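Long-range contacts in TCP pilus virulence regulatory protein (Vibrio cholerae, PDB 3GBG), which probably acts as an AraC-family transcription regulator of virulence genes, including those for the TCP pilus, and holds a fatty acid in its cupin-like domain: residues Lys5-Asn10 and Ile84-Ser89; Arg13-Asp18 and Asp76-Val81; Leu60-Ser65 and Ser161-Asp166. One frame throughout, in Å; residues are numbered along the deposited sequence.

Interaction 1: residues Lys5-Asn10 and Ile84-Ser89; sequences KSFQTN and ITISDS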
ATOM      1  N   LYS A   5     -11.682  12.776  -1.125  1.00 61.13           N
ATOM      2  CA  LYS A   5     -11.810  11.736  -2.138  1.00 58.50           C
ATOM      3  C   LYS A   5     -10.443  11.392  -2.711  1.00 55.86           C
ATOM      4  O   LYS A   5     -10.272  10.370  -3.374  1.00 56.32           O
ATOM      5  CB  LYS A   5     -12.757  12.177  -3.258  1.00 59.90           C
ATOM      6  CG  LYS A   5     -12.208  13.238  -4.191  1.00 61.24           C
ATOM      7  CD  LYS A   5     -13.176  13.478  -5.341  1.00 62.92           C
ATOM      8  CE  LYS A   5     -12.545  14.322  -6.434  1.00 63.48           C
ATOM      9  NZ  LYS A   5     -11.347  13.649  -7.015  1.00 63.82           N
ATOM     10  N   SER A   6      -9.471  12.257  -2.449  1.00 51.76           N
ATOM     11  CA  SER A   6      -8.107  12.039  -2.909  1.00 47.73           C
ATOM     12  C   SER A   6      -7.368  11.320  -1.785  1.00 43.54           C
ATOM     13  O   SER A   6      -6.191  10.984  -1.914  1.00 41.58           O
ATOM     14  CB  SER A   6      -7.429  13.376  -3.214  1.00 48.99           C
ATOM     15  OG  SER A   6      -8.108  14.068  -4.251  1.00 50.77           O
ATOM     16  N   PHE A   7      -8.083  11.091  -0.686  1.00 39.42           N
ATOM     17  CA  PHE A   7      -7.532  10.418   0.484  1.00 38.43           C
ATOM     18  C   PHE A   7      -8.485   9.361   1.027  1.00 37.44           C
ATOM     19  O   PHE A   7      -9.604   9.671   1.422  1.00 38.65           O
ATOM     20  CB  PHE A   7      -7.239  11.436   1.591  1.00 38.23           C
ATOM     21  CG  PHE A   7      -6.198  12.449   1.220  1.00 37.31           C
ATOM     22  CD1 PHE A   7      -4.886  12.054   0.971  1.00 38.22           C
ATOM     23  CD2 PHE A   7      -6.526  13.796   1.108  1.00 38.08           C
ATOM     24  CE1 PHE A   7      -3.913  12.985   0.618  1.00 37.15           C
ATOM     25  CE2 PHE A   7      -5.560  14.737   0.754  1.00 38.10           C
ATOM     26  CZ  PHE A   7      -4.251  14.329   0.509  1.00 37.54           C
ATOM     27  N   GLN A   8      -8.035   8.111   1.047  1.00 36.18           N
ATOM     28  CA  GLN A   8      -8.842   7.005   1.561  1.00 35.51           C
ATOM     29  C   GLN A   8      -8.143   6.540   2.838  1.00 34.18           C
ATOM     30  O   GLN A   8      -7.005   6.084   2.784  1.00 33.16           O
ATOM     31  CB  GLN A   8      -8.884   5.882   0.522  1.00 36.42           C
ATOM     32  CG  GLN A   8     -10.028   4.890   0.691  1.00 37.91           C
ATOM     33  CD  GLN A   8      -9.839   3.984   1.889  1.00 38.98           C
ATOM     34  OE1 GLN A   8     -10.623   4.004   2.835  1.00 39.88           O
ATOM     35  NE2 GLN A   8      -8.798   3.164   1.842  1.00 36.46           N
ATOM     36  N   THR A   9      -8.815   6.658   3.981  1.00 32.61           N
ATOM     37  CA  THR A   9      -8.198   6.278   5.251  1.00 32.66           C
ATOM     38  C   THR A   9      -8.893   5.184   6.055  1.00 30.63           C
ATOM     39  O   THR A   9     -10.118   5.059   6.046  1.00 31.54           O
ATOM     40  CB  THR A   9      -8.052   7.505   6.174  1.00 33.38           C
ATOM     41  OG1 THR A   9      -9.351   7.976   6.548  1.00 37.26           O
ATOM     42  CG2 THR A   9      -7.312   8.625   5.461  1.00 35.70           C
ATOM     43  N   ASN A  10      -8.092   4.388   6.757  1.00 27.30           N
ATOM     44  CA  ASN A  10      -8.611   3.325   7.605  1.00 25.61           C
ATOM     45  C   ASN A  10      -7.804   3.280   8.898  1.00 24.18           C
ATOM     46  O   ASN A  10      -6.646   3.691   8.929  1.00 24.52           O
ATOM     47  CB  ASN A  10      -8.515   1.972   6.900  1.00 26.82           C
ATOM     48  CG  ASN A  10      -9.315   1.924   5.621  1.00 28.22           C
ATOM     49  OD1 ASN A  10      -8.796   2.202   4.540  1.00 29.60           O
ATOM     50  ND2 ASN A  10     -10.589   1.578   5.737  1.00 28.42           N
ATOM     51  N   ILE A  84      -3.381   5.745   5.325  1.00 23.51           N
ATOM     52  CA  ILE A  84      -3.873   6.688   4.332  1.00 24.74           C
ATOM     53  C   ILE A  84      -3.524   6.233   2.926  1.00 24.59           C
ATOM     54  O   ILE A  84      -2.361   5.982   2.615  1.00 22.14           O
ATOM     55  CB  ILE A  84      -3.245   8.069   4.518  1.00 27.21           C
ATOM     56  CG1 ILE A  84      -3.670   8.646   5.863  1.00 29.98           C
ATOM     57  CG2 ILE A  84      -3.652   8.987   3.373  1.00 28.65           C
ATOM     58  CD1 ILE A  84      -3.043   9.990   6.147  1.00 33.27           C
ATOM     59  N   THR A  85      -4.533   6.145   2.071  1.00 24.98           N
ATOM     60  CA  THR A  85      -4.306   5.752   0.694  1.00 25.29           C
ATOM     61  C   THR A  85      -4.552   6.990  -0.167  1.00 26.47           C
ATOM     62  O   THR A  85      -5.609   7.611  -0.088  1.00 25.87           O
ATOM     63  CB  THR A  85      -5.250   4.607   0.295  1.00 26.40           C
ATOM     64  OG1 THR A  85      -5.108   3.531   1.233  1.00 28.12           O
ATOM     65  CG2 THR A  85      -4.899   4.089  -1.088  1.00 25.63           C
ATOM     66  N   ILE A  86      -3.559   7.352  -0.972  1.00 28.24           N
ATOM     67  CA  ILE A  86      -3.649   8.531  -1.828  1.00 30.42           C
ATOM     68  C   ILE A  86      -4.057   8.170  -3.254  1.00 30.77           C
ATOM     69  O   ILE A  86      -3.531   7.222  -3.836  1.00 31.41           O
ATOM     70  CB  ILE A  86      -2.293   9.270  -1.875  1.00 31.08           C
ATOM     71  CG1 ILE A  86      -1.743   9.451  -0.452  1.00 31.53           C
ATOM     72  CG2 ILE A  86      -2.461  10.622  -2.542  1.00 32.84           C
ATOM     73  CD1 ILE A  86      -0.367  10.097  -0.396  1.00 31.48           C
ATOM     74  N   SER A  87      -4.997   8.927  -3.814  1.00 31.07           N
ATOM     75  CA  SER A  87      -5.466   8.681  -5.177  1.00 32.25           C
ATOM     76  C   SER A  87      -4.414   9.127  -6.184  1.00 32.11           C
ATOM     77  O   SER A  87      -3.605  10.008  -5.898  1.00 30.04           O
ATOM     78  CB  SER A  87      -6.762   9.451  -5.441  1.00 33.36           C
ATOM     79  OG  SER A  87      -6.510  10.848  -5.466  1.00 34.49           O
ATOM     80  N   ASP A  88      -4.421   8.522  -7.367  1.00 34.65           N
ATOM     81  CA  ASP A  88      -3.457   8.900  -8.392  1.00 37.29           C
ATOM     82  C   ASP A  88      -3.682  10.345  -8.824  1.00 37.48           C
ATOM     83  O   ASP A  88      -2.725  11.071  -9.102  1.00 38.33           O
ATOM     84  CB  ASP A  88      -3.542   7.965  -9.606  1.00 39.67           C
ATOM     85  CG  ASP A  88      -2.925   6.604  -9.334  1.00 42.60           C
ATOM     86  OD1 ASP A  88      -1.845   6.555  -8.699  1.00 45.06           O
ATOM     87  OD2 ASP A  88      -3.501   5.585  -9.768  1.00 45.18           O
ATOM     88  N   SER A  89      -4.943  10.763  -8.869  1.00 37.68           N
ATOM     89  CA  SER A  89      -5.280  12.127  -9.270  1.00 39.38           C
ATOM     90  C   SER A  89      -4.610  13.153  -8.366  1.00 39.02           C
ATOM     91  O   SER A  89      -4.169  14.203  -8.830  1.00 39.90           O
ATOM     92  CB  SER A  89      -6.802  12.327  -9.261  1.00 39.00           C
ATOM     93  OG  SER A  89      -7.377  11.870  -8.047  1.00 42.62           O
TER
HETATM   94  O   HOH W   1      -6.327   3.407   3.403  1.00 27.25           O
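Gln-8 lays its CB against Thr-85, CB to CB 3.9 Å, the two side chains running side by side off one face of an antiparallel sheet in the cupin-like domain. Strand 7-14 is here paired with strand 79-86. Between Gln-8 and Thr-85 the backbones exchange two bonds: Gln-8 N gives one to Thr-85 O (2.7 Å), and Thr-85 N returns one to Gln-8 O (2.6 Å). Ser-87 N adds a third to Ser-6 O (3.0 Å), and Ser-87 itself stands at the N-cap of helix 88-97.

On the other face, with Phe-7, Thr-9, Ile-84 and Ile-86, the contacts are mostly between carbons. Phe-7 leans over so that CD1 comes 4.1 Å from Ile-84 CG2, while Thr-9 CG2 lies alongside Ile-84 CG1 at 3.7 Å. Phe-90 and Phe-148 meet the Phe-7 ring from outside the pair.

On the Gln-8 face, Thr-85 OG1 bonds to Lys-31 NZ. A bend at chi2 (-72°) carries the Gln-8 amide forward along its own strand, beside Asn-10, where NE2 donates to Asn-10 OD1 at 2.9 Å, in the plane of both amides.

Interaction 2: residues Arg13-Asp18 and Asp76-Val81; sequences RMSKFD and DENINV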
ATOM      1  N   ARG A  13      -6.980  -1.692  14.713  1.00 24.74           N
ATOM      2  CA  ARG A  13      -6.650  -1.930  16.115  1.00 27.84           C
ATOM      3  C   ARG A  13      -5.501  -2.940  16.172  1.00 27.32           C
ATOM      4  O   ARG A  13      -5.486  -3.907  15.416  1.00 27.96           O
ATOM      5  CB  ARG A  13      -7.886  -2.498  16.826  1.00 33.30           C
ATOM      6  CG  ARG A  13      -7.711  -2.829  18.301  1.00 41.71           C
ATOM      7  CD  ARG A  13      -7.960  -1.616  19.181  1.00 47.54           C
ATOM      8  NE  ARG A  13      -8.563  -1.993  20.458  1.00 52.18           N
ATOM      9  CZ  ARG A  13      -9.728  -2.626  20.575  1.00 54.72           C
ATOM     10  NH1 ARG A  13     -10.420  -2.955  19.491  1.00 55.46           N
ATOM     11  NH2 ARG A  13     -10.203  -2.927  21.777  1.00 56.25           N
ATOM     12  N   MET A  14      -4.540  -2.707  17.059  1.00 24.86           N
ATOM     13  CA  MET A  14      -3.408  -3.615  17.221  1.00 25.34           C
ATOM     14  C   MET A  14      -3.296  -4.013  18.697  1.00 25.22           C
ATOM     15  O   MET A  14      -2.921  -3.194  19.541  1.00 23.70           O
ATOM     16  CB  MET A  14      -2.112  -2.939  16.774  1.00 27.82           C
ATOM     17  CG  MET A  14      -1.264  -3.805  15.875  1.00 29.58           C
ATOM     18  SD  MET A  14       0.476  -3.367  15.822  1.00 27.66           S
ATOM     19  CE  MET A  14       1.167  -4.951  15.637  1.00 29.69           C
ATOM     20  N   SER A  15      -3.634  -5.264  19.003  1.00 24.24           N
ATOM     21  CA  SER A  15      -3.585  -5.764  20.369  1.00 26.67           C
ATOM     22  C   SER A  15      -2.170  -5.751  20.920  1.00 25.32           C
ATOM     23  O   SER A  15      -1.201  -5.846  20.165  1.00 23.76           O
ATOM     24  CB  SER A  15      -4.145  -7.188  20.440  1.00 26.68           C
ATOM     25  OG  SER A  15      -5.503  -7.226  20.074  1.00 34.78           O
ATOM     26  N   LYS A  16      -2.053  -5.659  22.242  1.00 24.48           N
ATOM     27  CA  LYS A  16      -0.745  -5.631  22.884  1.00 23.53           C
ATOM     28  C   LYS A  16       0.182  -6.753  22.431  1.00 21.54           C
ATOM     29  O   LYS A  16      -0.186  -7.930  22.457  1.00 20.51           O
ATOM     30  CB  LYS A  16      -0.898  -5.683  24.412  1.00 25.66           C
ATOM     31  CG  LYS A  16      -1.642  -6.904  24.936  1.00 30.79           C
ATOM     32  CD  LYS A  16      -1.563  -6.959  26.456  1.00 33.65           C
ATOM     33  CE  LYS A  16      -2.643  -7.842  27.060  1.00 36.96           C
ATOM     34  NZ  LYS A  16      -2.576  -7.820  28.551  1.00 39.74           N
ATOM     35  N   PHE A  17       1.381  -6.364  22.008  1.00 21.31           N
ATOM     36  CA  PHE A  17       2.416  -7.296  21.583  1.00 20.09           C
ATOM     37  C   PHE A  17       2.051  -8.244  20.440  1.00 21.30           C
ATOM     38  O   PHE A  17       2.706  -9.267  20.237  1.00 20.00           O
ATOM     39  CB  PHE A  17       2.882  -8.085  22.811  1.00 19.54           C
ATOM     40  CG  PHE A  17       3.254  -7.204  23.974  1.00 20.35           C
ATOM     41  CD1 PHE A  17       4.356  -6.368  23.896  1.00 20.79           C
ATOM     42  CD2 PHE A  17       2.476  -7.167  25.125  1.00 20.10           C
ATOM     43  CE1 PHE A  17       4.681  -5.503  24.942  1.00 21.83           C
ATOM     44  CE2 PHE A  17       2.795  -6.302  26.178  1.00 20.33           C
ATOM     45  CZ  PHE A  17       3.896  -5.474  26.083  1.00 18.56           C
ATOM     46  N   ASP A  18       1.009  -7.900  19.693  1.00 20.01           N
ATOM     47  CA  ASP A  18       0.580  -8.724  18.565  1.00 21.28           C
ATOM     48  C   ASP A  18       1.445  -8.360  17.356  1.00 22.45           C
ATOM     49  O   ASP A  18       2.099  -7.319  17.350  1.00 19.94           O
ATOM     50  CB  ASP A  18      -0.894  -8.452  18.256  1.00 22.53           C
ATOM     51  CG  ASP A  18      -1.533  -9.554  17.425  1.00 28.03           C
ATOM     52  OD1 ASP A  18      -2.727  -9.423  17.090  1.00 29.52           O
ATOM     53  OD2 ASP A  18      -0.846 -10.549  17.109  1.00 28.47           O
ATOM     54  N   ASP A  76       2.086  -2.374  25.982  1.00 28.11           N
ATOM     55  CA  ASP A  76       1.193  -3.172  26.810  1.00 30.66           C
ATOM     56  C   ASP A  76      -0.251  -2.692  26.712  1.00 32.69           C
ATOM     57  O   ASP A  76      -1.110  -3.140  27.465  1.00 33.92           O
ATOM     58  CB  ASP A  76       1.674  -3.134  28.264  1.00 33.34           C
ATOM     59  CG  ASP A  76       0.985  -4.164  29.130  1.00 34.86           C
ATOM     60  OD1 ASP A  76       0.561  -5.206  28.586  1.00 36.63           O
ATOM     61  OD2 ASP A  76       0.881  -3.946  30.358  1.00 40.05           O
ATOM     62  N   GLU A  77      -0.513  -1.777  25.784  1.00 33.73           N
ATOM     63  CA  GLU A  77      -1.858  -1.249  25.581  1.00 35.46           C
ATOM     64  C   GLU A  77      -2.210  -1.354  24.098  1.00 33.46           C
ATOM     65  O   GLU A  77      -1.331  -1.542  23.260  1.00 31.82           O
ATOM     66  CB  GLU A  77      -1.926   0.218  26.010  1.00 38.54           C
ATOM     67  CG  GLU A  77      -1.514   0.504  27.454  1.00 45.69           C
ATOM     68  CD  GLU A  77      -0.004   0.563  27.645  1.00 50.26           C
ATOM     69  OE1 GLU A  77       0.663   1.326  26.906  1.00 52.29           O
ATOM     70  OE2 GLU A  77       0.515  -0.131  28.549  1.00 52.12           O
ATOM     71  N   ASN A  78      -3.490  -1.229  23.766  1.00 32.73           N
ATOM     72  CA  ASN A  78      -3.880  -1.305  22.367  1.00 31.40           C
ATOM     73  C   ASN A  78      -3.299  -0.134  21.587  1.00 29.23           C
ATOM     74  O   ASN A  78      -3.086   0.950  22.131  1.00 29.20           O
ATOM     75  CB  ASN A  78      -5.401  -1.330  22.224  1.00 34.93           C
ATOM     76  CG  ASN A  78      -5.991  -2.680  22.580  1.00 39.98           C
ATOM     77  OD1 ASN A  78      -6.043  -3.061  23.749  1.00 44.23           O
ATOM     78  ND2 ASN A  78      -6.421  -3.423  21.565  1.00 41.54           N
ATOM     79  N   ILE A  79      -3.020  -0.368  20.310  1.00 26.40           N
ATOM     80  CA  ILE A  79      -2.467   0.665  19.443  1.00 26.10           C
ATOM     81  C   ILE A  79      -3.330   0.765  18.197  1.00 26.60           C
ATOM     82  O   ILE A  79      -3.814  -0.245  17.687  1.00 25.56           O
ATOM     83  CB  ILE A  79      -1.025   0.323  19.007  1.00 26.06           C
ATOM     84  CG1 ILE A  79      -0.073   0.417  20.204  1.00 26.95           C
ATOM     85  CG2 ILE A  79      -0.578   1.264  17.905  1.00 27.89           C
ATOM     86  CD1 ILE A  79       1.356  -0.028  19.868  1.00 28.55           C
ATOM     87  N   ASN A  80      -3.535   1.987  17.718  1.00 24.90           N
ATOM     88  CA  ASN A  80      -4.310   2.198  16.503  1.00 25.56           C
ATOM     89  C   ASN A  80      -3.365   2.574  15.373  1.00 23.91           C
ATOM     90  O   ASN A  80      -2.579   3.519  15.483  1.00 23.57           O
ATOM     91  CB  ASN A  80      -5.357   3.306  16.681  1.00 28.15           C
ATOM     92  CG  ASN A  80      -6.511   2.877  17.566  1.00 31.58           C
ATOM     93  OD1 ASN A  80      -6.958   1.727  17.510  1.00 29.97           O
ATOM     94  ND2 ASN A  80      -7.012   3.803  18.372  1.00 34.73           N
ATOM     95  N   VAL A  81      -3.440   1.814  14.290  1.00 21.80           N
ATOM     96  CA  VAL A  81      -2.609   2.056  13.125  1.00 20.92           C
ATOM     97  C   VAL A  81      -3.472   2.750  12.090  1.00 20.52           C
ATOM     98  O   VAL A  81      -4.502   2.218  11.679  1.00 21.81           O
ATOM     99  CB  VAL A  81      -2.069   0.730  12.547  1.00 19.75           C
ATOM    100  CG1 VAL A  81      -1.121   1.004  11.389  1.00 19.13           C
ATOM    101  CG2 VAL A  81      -1.358  -0.066  13.632  1.00 21.61           C
TER
HETATM  102  O   HOH W   2      -0.624  -2.838  20.954  1.00 23.72           O
HETATM  103  O   HOH W   3      -4.410  -5.124  23.799  1.00 36.56           O
HETATM  104  O   HOH W   4      -0.198  -7.235  29.826  1.00 54.49           O
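Arg-13 and Asn-78 cross at an angle on the outer end of the strand pair 7-14 and 79-86. The arginine leaves its strand with CG anti to the backbone N (chi1 179°), then bends at chi2 and chi3, which brings NE up beside ND2 of Asn-78, obliquely, the guanidinium and amide planes 37° apart. NE and Asn-78 ND2 are modelled 2.8 Å apart; both are donors, so this is no hydrogen bond, and the close approach makes the detail of the amide doubtful. Nearer the backbone, Arg-13 CD passes Asn-80 OD1 at 3.9 Å.

Met-14 goes to the other face with Ile-79 and Val-81. Its CB does the touching, 4.1 Å from Ile-79 CB, whereas the thioether end runs away from the partner strand, and the side chain also touches Ser-73 of strand 66-73. The backbones close the pair: Met-14 N donates to Ile-79 O (2.6 Å), and Ile-79 N donates to Met-14 O at 2.9 Å.

Past the strand, a type II turn from Ser-15 to Asp-18 sets Lys-16 and Phe-17 against Asp-76. Lys-16 places CG between its backbone N and carbonyl carbon (chi1 58°) and is extended from there, running alongside the aspartate with CD 3.5 Å from OD1. The charged ends stay 4.1 Å apart, NZ to OD1, too far for a salt bridge; a water joins them instead, accepting from NZ and donating to OD1. Asp-76 OD1 also meets the edge of the Phe-17 ring, near its plane, 3.5 Å from CE2. A second water donates to both Met-14 O and Glu-77 O where the strands begin to part.

This is the fraying end of an antiparallel strand pair in a cupin-like sheet, with Val-81 touching the bound palmitoleic acid.

Interaction 3: residues Leu60-Ser65 and Ser161-Asp166; sequences LLKKNS and SIFITD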
ATOM      1  N   LEU A  60       6.117   5.155   4.484  1.00 26.93           N
ATOM      2  CA  LEU A  60       5.548   5.367   3.161  1.00 27.83           C
ATOM      3  C   LEU A  60       5.769   4.132   2.294  1.00 26.16           C
ATOM      4  O   LEU A  60       6.869   3.577   2.261  1.00 26.63           O
ATOM      5  CB  LEU A  60       6.194   6.588   2.494  1.00 31.11           C
ATOM      6  CG  LEU A  60       6.153   7.914   3.264  1.00 34.41           C
ATOM      7  CD1 LEU A  60       6.874   8.991   2.460  1.00 37.15           C
ATOM      8  CD2 LEU A  60       4.715   8.318   3.516  1.00 36.59           C
ATOM      9  N   LEU A  61       4.718   3.699   1.604  1.00 25.27           N
ATOM     10  CA  LEU A  61       4.794   2.533   0.727  1.00 24.32           C
ATOM     11  C   LEU A  61       4.637   2.993  -0.723  1.00 23.76           C
ATOM     12  O   LEU A  61       3.653   3.643  -1.071  1.00 26.22           O
ATOM     13  CB  LEU A  61       3.693   1.534   1.097  1.00 22.96           C
ATOM     14  CG  LEU A  61       3.723   1.104   2.576  1.00 25.55           C
ATOM     15  CD1 LEU A  61       2.605   0.107   2.862  1.00 25.22           C
ATOM     16  CD2 LEU A  61       5.082   0.478   2.890  1.00 22.88           C
ATOM     17  N   LYS A  62       5.608   2.658  -1.563  1.00 24.82           N
ATOM     18  CA  LYS A  62       5.582   3.072  -2.959  1.00 26.33           C
ATOM     19  C   LYS A  62       4.626   2.255  -3.821  1.00 24.18           C
ATOM     20  O   LYS A  62       4.604   1.032  -3.750  1.00 23.17           O
ATOM     21  CB  LYS A  62       6.993   3.004  -3.549  1.00 27.49           C
ATOM     22  CG  LYS A  62       7.132   3.728  -4.882  1.00 34.35           C
ATOM     23  CD  LYS A  62       8.586   3.991  -5.254  1.00 38.08           C
ATOM     24  CE  LYS A  62       9.223   2.785  -5.922  1.00 42.09           C
ATOM     25  NZ  LYS A  62       8.567   2.474  -7.230  1.00 43.88           N
ATOM     26  N   LYS A  63       3.837   2.948  -4.634  1.00 25.69           N
ATOM     27  CA  LYS A  63       2.886   2.287  -5.511  1.00 25.47           C
ATOM     28  C   LYS A  63       3.602   1.299  -6.422  1.00 25.41           C
ATOM     29  O   LYS A  63       4.721   1.556  -6.876  1.00 27.43           O
ATOM     30  CB  LYS A  63       2.134   3.318  -6.355  1.00 27.05           C
ATOM     31  CG  LYS A  63       1.119   2.699  -7.292  1.00 27.26           C
ATOM     32  CD  LYS A  63       0.441   3.753  -8.144  1.00 30.15           C
ATOM     33  CE  LYS A  63      -0.537   3.119  -9.102  1.00 29.39           C
ATOM     34  NZ  LYS A  63      -1.199   4.150  -9.924  1.00 33.81           N
ATOM     35  N   ASN A  64       2.947   0.166  -6.673  1.00 25.30           N
ATOM     36  CA  ASN A  64       3.473  -0.902  -7.530  1.00 24.76           C
ATOM     37  C   ASN A  64       4.600  -1.703  -6.884  1.00 26.07           C
ATOM     38  O   ASN A  64       5.221  -2.550  -7.529  1.00 26.31           O
ATOM     39  CB  ASN A  64       3.938  -0.322  -8.870  1.00 26.11           C
ATOM     40  CG  ASN A  64       2.793   0.226  -9.689  1.00 23.77           C
ATOM     41  OD1 ASN A  64       2.974   1.118 -10.515  1.00 27.24           O
ATOM     42  ND2 ASN A  64       1.608  -0.319  -9.478  1.00 25.91           N
ATOM     43  N   SER A  65       4.872  -1.428  -5.610  1.00 23.78           N
ATOM     44  CA  SER A  65       5.906  -2.164  -4.902  1.00 22.80           C
ATOM     45  C   SER A  65       5.293  -3.438  -4.330  1.00 21.51           C
ATOM     46  O   SER A  65       4.079  -3.520  -4.144  1.00 22.05           O
ATOM     47  CB  SER A  65       6.484  -1.320  -3.757  1.00 24.17           C
ATOM     48  OG  SER A  65       5.494  -1.066  -2.763  1.00 20.79           O
ATOM     49  N   SER A 161      16.171   6.654  -4.513  1.00 86.76           N
ATOM     50  CA  SER A 161      15.643   7.384  -5.662  1.00 86.26           C
ATOM     51  C   SER A 161      14.277   8.018  -5.451  1.00 85.41           C
ATOM     52  O   SER A 161      13.731   8.016  -4.346  1.00 85.08           O
ATOM     53  CB  SER A 161      15.573   6.457  -6.878  1.00 86.60           C
ATOM     54  OG  SER A 161      14.605   5.438  -6.684  1.00 86.48           O
ATOM     55  N   ILE A 162      13.735   8.558  -6.539  1.00 84.60           N
ATOM     56  CA  ILE A 162      12.433   9.205  -6.529  1.00 83.44           C
ATOM     57  C   ILE A 162      11.362   8.255  -6.015  1.00 81.71           C
ATOM     58  O   ILE A 162      11.337   7.076  -6.370  1.00 82.01           O
ATOM     59  CB  ILE A 162      12.034   9.683  -7.946  1.00 84.43           C
ATOM     60  CG1 ILE A 162      12.096   8.510  -8.931  1.00 85.05           C
ATOM     61  CG2 ILE A 162      12.951  10.812  -8.392  1.00 84.25           C
ATOM     62  CD1 ILE A 162      11.675   8.866 -10.346  1.00 85.77           C
ATOM     63  N   PHE A 163      10.485   8.777  -5.165  1.00 79.56           N
ATOM     64  CA  PHE A 163       9.398   7.989  -4.597  1.00 76.87           C
ATOM     65  C   PHE A 163       8.263   7.954  -5.617  1.00 74.74           C
ATOM     66  O   PHE A 163       7.536   6.967  -5.728  1.00 74.43           O
ATOM     67  CB  PHE A 163       8.927   8.629  -3.292  1.00 77.40           C
ATOM     68  CG  PHE A 163       7.891   7.828  -2.558  1.00 77.95           C
ATOM     69  CD1 PHE A 163       6.643   8.374  -2.281  1.00 78.24           C
ATOM     70  CD2 PHE A 163       8.170   6.536  -2.129  1.00 78.08           C
ATOM     71  CE1 PHE A 163       5.683   7.645  -1.586  1.00 78.49           C
ATOM     72  CE2 PHE A 163       7.218   5.797  -1.433  1.00 78.52           C
ATOM     73  CZ  PHE A 163       5.971   6.354  -1.161  1.00 78.59           C
ATOM     74  N   ILE A 164       8.125   9.046  -6.363  1.00 72.14           N
ATOM     75  CA  ILE A 164       7.102   9.161  -7.395  1.00 69.59           C
ATOM     76  C   ILE A 164       7.669   8.552  -8.677  1.00 67.75           C
ATOM     77  O   ILE A 164       8.876   8.352  -8.780  1.00 67.42           O
ATOM     78  CB  ILE A 164       6.724  10.642  -7.638  1.00 70.09           C
ATOM     79  CG1 ILE A 164       7.841  11.367  -8.397  1.00 70.29           C
ATOM     80  CG2 ILE A 164       6.462  11.328  -6.299  1.00 69.97           C
ATOM     81  CD1 ILE A 164       9.161  11.458  -7.649  1.00 71.06           C
ATOM     82  N   THR A 165       6.861   8.297  -9.676  1.00 65.01           N
ATOM     83  CA  THR A 165       7.351   7.716 -10.923  1.00 62.53           C
ATOM     84  C   THR A 165       6.821   8.096 -12.226  1.00 61.44           C
ATOM     85  O   THR A 165       5.691   8.131 -12.372  1.00 61.72           O
ATOM     86  CB  THR A 165       6.999   6.387 -11.107  1.00 62.18           C
ATOM     87  OG1 THR A 165       7.024   5.751  -9.864  1.00 61.38           O
ATOM     88  CG2 THR A 165       8.003   5.779 -12.060  1.00 61.22           C
ATOM     89  N   ASP A 166       7.695   8.198 -13.204  1.00 60.12           N
ATOM     90  CA  ASP A 166       7.322   8.741 -14.496  1.00 58.25           C
ATOM     91  C   ASP A 166       6.298   7.776 -14.695  1.00 56.83           C
ATOM     92  O   ASP A 166       6.613   6.660 -14.800  1.00 56.50           O
ATOM     93  CB  ASP A 166       8.441   8.817 -15.461  1.00 58.31           C
ATOM     94  CG  ASP A 166       8.923   7.476 -15.916  1.00 58.90           C
ATOM     95  OD1 ASP A 166       8.869   6.513 -15.170  1.00 58.86           O
ATOM     96  OD2 ASP A 166       9.402   7.385 -17.040  1.00 59.29           O
TER
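Phe-163 reaches across to Leu-60 and Lys-62 and makes most of this contact. The apolar part centres on its ring, carried away from the loop 161-166 by an extended first torsion (CG anti to the backbone N, chi1 -175°). The tip of the ring, CZ, sits 3.7 Å from Leu-60 CB, and CE2 comes 3.5 Å from Lys-62 CB; both neighbours approach the ring obliquely. Phe-163 and Lys-62 slide past one another in opposite directions, the aromatic heading in toward the strand end while the aliphatic lysine chain heads out over the loop. Other rings complete the surroundings: Tyr-30 meets Phe-163 edge-to-face, and Phe-152 of helix 141-155 lies with its plane about 25° from that of Phe-163. The same helix covers Leu-60 through Phe-151, Phe-152 and Val-155.

Contacts with backbone oxygens come next. Leu-61 O lies 3.6 Å from Phe-163 CZ, also obliquely to the ring. In the other direction, the methylenes of Lys-62 rest on the phenylalanine carbonyl, CD being 3.2 Å from Phe-163 O. Beyond CD the lysine turns sharply at chi3 and chi4 (84° and 64°), and NZ ends 4.5 Å from Thr-165 OG1, a distance too long for a direct bond.

The hydrogen bonds of segment 60-65 go to itself and to other parts of the chain, none to segment 161-166. Ser-65 N donates to Lys-62 O at 3.1 Å, closing a type II turn from Lys-62 to Ser-65, and Leu-61 and Lys-62 are backbone-bonded to Lys-31 and Asp-113. The loop's part is mainly the Phe-163 ring.

The arrangement is an aromatic cluster of Phe-163, Phe-152 and Tyr-30 where the loop connecting helices 141-155 and 170-180 meets the end of strand 57-61, an inner strand of the cupin-like sheet.

How the interactions relate
Interactions 1 and 2 are two places on one strand pair, 7-14 with 79-86, their centres 24 Å apart. Interaction 3 lies on the same five-stranded sheet, at the end of strand 57-61; its centre is 15 Å from that of interaction 1 and 28 Å from that of interaction 2. A salt bridge ties interactions 1 and 3 directly, Asp-88 OD2 to Lys-63 NZ at 2.7 Å, whereas interactions 2 and 3 come no closer than about 9 Å between nearest atoms. Each contact has one side chain near the bound palmitoleic acid: Val-81 and Leu-61 at about 4 Å, Thr-85 at about 5 Å.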